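Long-range contacts in aerobactin synthase IucA (Klebsiella pneumoniae subsp. pneumoniae, PDB 5JM8), which probably joins citrate to an acetylated hydroxylysine at the expense of ATP, as an NIS synthetase on the route to the siderophore aerobactin: residues T60-F65 against T491-A496; T393-A398 against G502-A507. All blocks are in the same frame, centred on the assembly; numbering follows the deposited sequence.

Both contacts involve the consecutive helices 475-500 and 506-521, contact 1 the first of them and contact 2 the turn that joins them. Contact 1 brings the approach to strand 64-72 against helix 475-500; contact 2 sets the start of helix 394-420 against the turn between helices 475-500 and 506-521. Their centres are 14 Å apart, and Glu506 of contact 2 ties them: its OE1 lies 2.5 Å from Thr60 OG1 of contact 1, a probable hydrogen bond, while its side chain packs on Thr495 and Ala496. Contact 1 is near the nucleotide, the side chain of Ala493 being about 7 Å from the bound ATP. Contact 2 lies at the surface.

Contact 1. Residues T60-F65 against T491-A496; sequences TQHHRF and TFAVTA
His62 lays one face of its imidazole over the methyl of Ala496, a CH-pi contact in which Ala496 CB sits 3.6 Å from the ring centroid and 29° off the ring normal. The methyl is displaced toward the rim on the ND1 side, where Ala496 CB comes to 3.3 Å from His62 ND1. The far end of the ring continues along the same helix: His62 CE1 approaches Phe492 O at 3.7 Å, and NE2 rests on Ala493 CA at 3.8 Å. His62 is the centre of an inverse gamma turn, and its CG stands anti to the carbonyl carbon (chi1 -68°), which carries the ring to the helix. The ring's rotation is fixed from its own segment, since His62 ND1 donates to Thr60 OG1 at 3.0 Å, with the oxygen close to the ring plane. Thr60 holds OG1 in the crowded position between N and the carbonyl carbon, so its other branch, CG2, is left to meet Phe492, 3.8 Å from CD2, the two side chains crossing obliquely. Met510 of helix 506-521 packs on both Thr60 and Phe492, and Phe151 meets the His62 ring edge-to-face. Across the segments no hydrogen bond forms; Phe492 O is taken within its helix by Ala496 N and, from above the carbonyl plane, by Thr495 OG1. Apolar packing and the CH-pi contact join 60-65 to the helix, while Thr60 OG1 bonds Ser58, Glu506 and ND1; the Glu506 carboxylate, reached through that hydroxyl, would probably favour a proton on ND1.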
loop_
_atom_site.group_PDB
_atom_site.type_symbol
_atom_site.label_atom_id
_atom_site.label_comp_id
_atom_site.label_asym_id
_atom_site.label_seq_id
_atom_site.Cartn_x
_atom_site.Cartn_y
_atom_site.Cartn_z
ATOM N N THR A 60 -13.816 41.172 2.681
ATOM C CA THR A 60 -13.366 40.739 1.365
ATOM C C THR A 60 -14.543 40.164 0.583
ATOM O O THR A 60 -14.361 39.432 -0.386
ATOM C CB THR A 60 -12.242 39.692 1.468
ATOM O OG1 THR A 60 -12.634 38.649 2.370
ATOM C CG2 THR A 60 -10.964 40.337 1.971
ATOM N N GLN A 61 -15.751 40.511 1.022
ATOM C CA GLN A 61 -16.990 40.146 0.336
ATOM C C GLN A 61 -17.254 38.635 0.272
ATOM O O GLN A 61 -18.092 38.187 -0.511
ATOM C CB GLN A 61 -16.997 40.723 -1.082
ATOM C CG GLN A 61 -17.004 42.246 -1.136
ATOM C CD GLN A 61 -15.615 42.860 -1.216
ATOM O OE1 GLN A 61 -14.736 42.362 -1.919
ATOM N NE2 GLN A 61 -15.419 43.961 -0.501
ATOM N N HIS A 62 -16.547 37.854 1.084
ATOM C CA HIS A 62 -16.896 36.448 1.269
ATOM C C HIS A 62 -18.040 36.342 2.279
ATOM O O HIS A 62 -17.891 35.727 3.336
ATOM C CB HIS A 62 -15.693 35.627 1.752
ATOM C CG HIS A 62 -14.603 35.477 0.734
ATOM N ND1 HIS A 62 -13.584 36.396 0.593
ATOM C CD2 HIS A 62 -14.361 34.507 -0.179
ATOM C CE1 HIS A 62 -12.768 36.002 -0.368
ATOM N NE2 HIS A 62 -13.217 34.859 -0.854
ATOM N N HIS A 63 -19.179 36.948 1.954
ATOM C CA HIS A 63 -20.315 36.995 2.870
ATOM C C HIS A 63 -21.050 35.664 2.955
ATOM O O HIS A 63 -21.002 34.853 2.030
ATOM C CB HIS A 63 -21.311 38.078 2.445
ATOM C CG HIS A 63 -20.706 39.438 2.303
ATOM N ND1 HIS A 63 -20.170 40.130 3.367
ATOM C CD2 HIS A 63 -20.561 40.239 1.222
ATOM C CE1 HIS A 63 -19.712 41.295 2.946
ATOM N NE2 HIS A 63 -19.939 41.387 1.648
ATOM N N ARG A 64 -21.739 35.463 4.074
ATOM C CA ARG A 64 -22.649 34.339 4.241
ATOM C C ARG A 64 -24.033 34.877 4.591
ATOM O O ARG A 64 -24.233 35.444 5.667
ATOM C CB ARG A 64 -22.149 33.378 5.326
ATOM C CG ARG A 64 -23.007 32.122 5.479
ATOM C CD ARG A 64 -22.423 31.117 6.472
ATOM N NE ARG A 64 -22.420 31.621 7.848
ATOM C CZ ARG A 64 -21.359 32.123 8.475
ATOM N NH1 ARG A 64 -21.479 32.552 9.725
ATOM N NH2 ARG A 64 -20.176 32.200 7.871
ATOM N N PHE A 65 -24.975 34.715 3.667
ATOM C CA PHE A 65 -26.355 35.128 3.890
ATOM C C PHE A 65 -27.202 33.967 4.401
ATOM O O PHE A 65 -27.020 32.818 3.992
ATOM C CB PHE A 65 -26.977 35.681 2.600
ATOM C CG PHE A 65 -26.350 36.958 2.107
ATOM C CD1 PHE A 65 -25.592 37.760 2.946
ATOM C CD2 PHE A 65 -26.528 37.357 0.794
ATOM C CE1 PHE A 65 -25.020 38.931 2.479
ATOM C CE2 PHE A 65 -25.961 38.526 0.323
ATOM C CZ PHE A 65 -25.206 39.313 1.167
ATOM N N THR A 491 -5.231 34.591 -1.658
ATOM C CA THR A 491 -4.838 34.784 -0.274
ATOM C C THR A 491 -6.028 35.158 0.600
ATOM O O THR A 491 -6.176 34.647 1.704
ATOM C CB THR A 491 -3.760 35.870 -0.164
ATOM O OG1 THR A 491 -2.684 35.562 -1.059
ATOM C CG2 THR A 491 -3.228 35.969 1.260
ATOM N N PHE A 492 -6.879 36.049 0.106
ATOM C CA PHE A 492 -8.006 36.519 0.903
ATOM C C PHE A 492 -9.073 35.432 1.052
ATOM O O PHE A 492 -9.898 35.495 1.960
ATOM C CB PHE A 492 -8.615 37.784 0.289
ATOM C CG PHE A 492 -7.705 38.991 0.341
ATOM C CD1 PHE A 492 -6.592 39.015 1.169
ATOM C CD2 PHE A 492 -7.971 40.105 -0.438
ATOM C CE1 PHE A 492 -5.763 40.124 1.213
ATOM C CE2 PHE A 492 -7.142 41.215 -0.398
ATOM C CZ PHE A 492 -6.041 41.222 0.428
ATOM N N ALA A 493 -9.051 34.432 0.174
ATOM C CA ALA A 493 -9.950 33.292 0.314
ATOM C C ALA A 493 -9.506 32.443 1.494
ATOM O O ALA A 493 -10.325 31.836 2.185
ATOM C CB ALA A 493 -9.981 32.466 -0.954
ATOM N N VAL A 494 -8.197 32.410 1.721
ATOM C CA VAL A 494 -7.633 31.703 2.863
ATOM C C VAL A 494 -8.024 32.410 4.159
ATOM O O VAL A 494 -8.540 31.785 5.083
ATOM C CB VAL A 494 -6.091 31.600 2.756
ATOM C CG1 VAL A 494 -5.486 31.041 4.034
ATOM C CG2 VAL A 494 -5.703 30.746 1.563
ATOM N N THR A 495 -7.783 33.716 4.217
ATOM C CA THR A 495 -8.079 34.491 5.418
ATOM C C THR A 495 -9.584 34.540 5.683
ATOM O O THR A 495 -10.019 34.527 6.834
ATOM C CB THR A 495 -7.531 35.930 5.310
ATOM O OG1 THR A 495 -8.155 36.608 4.214
ATOM C CG2 THR A 495 -6.025 35.918 5.096
ATOM N N ALA A 496 -10.371 34.588 4.612
ATOM C CA ALA A 496 -11.827 34.646 4.722
ATOM C C ALA A 496 -12.408 33.342 5.255
ATOM O O ALA A 496 -13.309 33.355 6.090
ATOM C CB ALA A 496 -12.443 34.974 3.374
#

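Contact 2. Residues T393-A398 against G502-A507; sequences TAQQAA and GLDSEA
Thr393 opens helix 394-420 as its N-cap, forming a capping box with Gln396: Gln396 N donates to Thr393 OG1 at 2.9 Å, and Thr393 N returns a bond to a lone pair of Gln396 OE1, also at 2.9 Å. The first helical residue, Ala394, turns its methyl to the other segment and meets the tip of Leu503, Ala394 CB to Leu503 CD2 3.5 Å. Gln395 reaches across with an extended chain, CG anti to the backbone N (chi1 174°), so that its CB and CG run alongside Leu503 O, Gln395 CB to that oxygen being 3.4 Å. Its terminal amide stacks on the carboxylate of Asp504, the planes 18° apart. One helical turn beyond Ala394, Ala398 packs its CB against Leu503 CB at 4.1 Å, close also to CD1. Leu503 thus spreads along the two alanines, with CG anti to its own carbonyl carbon. It follows Gly502, whose positive phi of 75° ends helix 475-500 in a Schellman motif; two residues on, Ser505 is the N-cap of helix 506-521. Asp504 links helices 394-420 and 506-521, accepting from His399 through OD2 and from Asn508 through OD1. Leu498 of helix 475-500 also packs on Leu503, helix 378-390 lies against Ala397, and Gln313 of the second subunit packs on Thr393 and Gln396, beside the start of helix 394-420 where it meets the turn between helices 475-500 and 506-521.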
loop_
_atom_site.group_PDB
_atom_site.type_symbol
_atom_site.label_atom_id
_atom_site.label_comp_id
_atom_site.label_asym_id
_atom_site.label_seq_id
_atom_site.Cartn_x
_atom_site.Cartn_y
_atom_site.Cartn_z
ATOM N N THR A 393 -3.460 25.860 19.931
ATOM C CA THR A 393 -4.823 26.354 19.746
ATOM C C THR A 393 -5.177 26.439 18.271
ATOM O O THR A 393 -4.300 26.496 17.410
ATOM C CB THR A 393 -5.034 27.750 20.367
ATOM O OG1 THR A 393 -4.238 28.714 19.668
ATOM C CG2 THR A 393 -4.670 27.750 21.844
ATOM N N ALA A 394 -6.474 26.457 17.989
ATOM C CA ALA A 394 -6.943 26.522 16.618
ATOM C C ALA A 394 -6.513 27.838 15.978
ATOM O O ALA A 394 -6.233 27.890 14.781
ATOM C CB ALA A 394 -8.447 26.363 16.568
ATOM N N GLN A 395 -6.452 28.902 16.777
ATOM C CA GLN A 395 -6.009 30.201 16.276
ATOM C C GLN A 395 -4.503 30.182 15.999
ATOM O O GLN A 395 -4.042 30.747 15.008
ATOM C CB GLN A 395 -6.358 31.326 17.265
ATOM C CG GLN A 395 -5.782 32.693 16.873
ATOM C CD GLN A 395 -6.397 33.857 17.639
ATOM O OE1 GLN A 395 -7.610 34.056 17.616
ATOM N NE2 GLN A 395 -5.552 34.647 18.296
ATOM N N GLN A 396 -3.742 29.533 16.878
ATOM C CA GLN A 396 -2.302 29.370 16.678
ATOM C C GLN A 396 -2.025 28.524 15.444
ATOM O O GLN A 396 -1.076 28.779 14.701
ATOM C CB GLN A 396 -1.652 28.724 17.904
ATOM C CG GLN A 396 -1.407 29.680 19.061
ATOM C CD GLN A 396 -1.022 28.964 20.344
ATOM O OE1 GLN A 396 -1.361 27.798 20.544
ATOM N NE2 GLN A 396 -0.308 29.664 21.221
ATOM N N ALA A 397 -2.859 27.511 15.234
ATOM C CA ALA A 397 -2.749 26.671 14.052
ATOM C C ALA A 397 -3.083 27.489 12.809
ATOM O O ALA A 397 -2.458 27.331 11.760
ATOM C CB ALA A 397 -3.667 25.465 14.172
ATOM N N ALA A 398 -4.060 28.377 12.941
ATOM C CA ALA A 398 -4.495 29.210 11.830
ATOM C C ALA A 398 -3.400 30.188 11.427
ATOM O O ALA A 398 -3.124 30.374 10.243
ATOM C CB ALA A 398 -5.761 29.956 12.196
ATOM N N GLY A 502 -14.350 31.589 12.478
ATOM C CA GLY A 502 -14.174 32.224 13.771
ATOM C C GLY A 502 -12.869 31.863 14.460
ATOM O O GLY A 502 -12.782 31.897 15.688
ATOM N N LEU A 503 -11.853 31.520 13.673
ATOM C CA LEU A 503 -10.530 31.222 14.212
ATOM C C LEU A 503 -9.770 32.512 14.513
ATOM O O LEU A 503 -9.014 32.589 15.481
ATOM C CB LEU A 503 -9.739 30.351 13.234
ATOM C CG LEU A 503 -10.336 28.967 12.956
ATOM C CD1 LEU A 503 -9.539 28.223 11.900
ATOM C CD2 LEU A 503 -10.414 28.148 14.231
ATOM N N ASP A 504 -9.981 33.519 13.671
ATOM C CA ASP A 504 -9.445 34.859 13.892
ATOM C C ASP A 504 -10.044 35.777 12.834
ATOM O O ASP A 504 -10.431 35.315 11.766
ATOM C CB ASP A 504 -7.913 34.871 13.819
ATOM C CG ASP A 504 -7.306 36.150 14.380
ATOM O OD1 ASP A 504 -8.045 36.962 14.978
ATOM O OD2 ASP A 504 -6.080 36.336 14.233
ATOM N N SER A 505 -10.132 37.070 13.126
ATOM C CA SER A 505 -10.728 38.022 12.189
ATOM C C SER A 505 -9.918 38.089 10.893
ATOM O O SER A 505 -8.714 37.849 10.903
ATOM C CB SER A 505 -10.824 39.410 12.828
ATOM O OG SER A 505 -9.556 39.855 13.271
ATOM N N GLU A 506 -10.581 38.394 9.779
ATOM C CA GLU A 506 -9.874 38.593 8.516
ATOM C C GLU A 506 -8.887 39.739 8.667
ATOM O O GLU A 506 -7.769 39.679 8.158
ATOM C CB GLU A 506 -10.844 38.890 7.371
ATOM C CG GLU A 506 -11.849 37.785 7.104
ATOM C CD GLU A 506 -12.613 37.974 5.804
ATOM O OE1 GLU A 506 -12.013 38.453 4.819
ATOM O OE2 GLU A 506 -13.818 37.645 5.772
ATOM N N ALA A 507 -9.316 40.775 9.383
ATOM C CA ALA A 507 -8.500 41.964 9.611
ATOM C C ALA A 507 -7.164 41.600 10.248
ATOM O O ALA A 507 -6.111 42.070 9.814
ATOM C CB ALA A 507 -9.249 42.960 10.487
#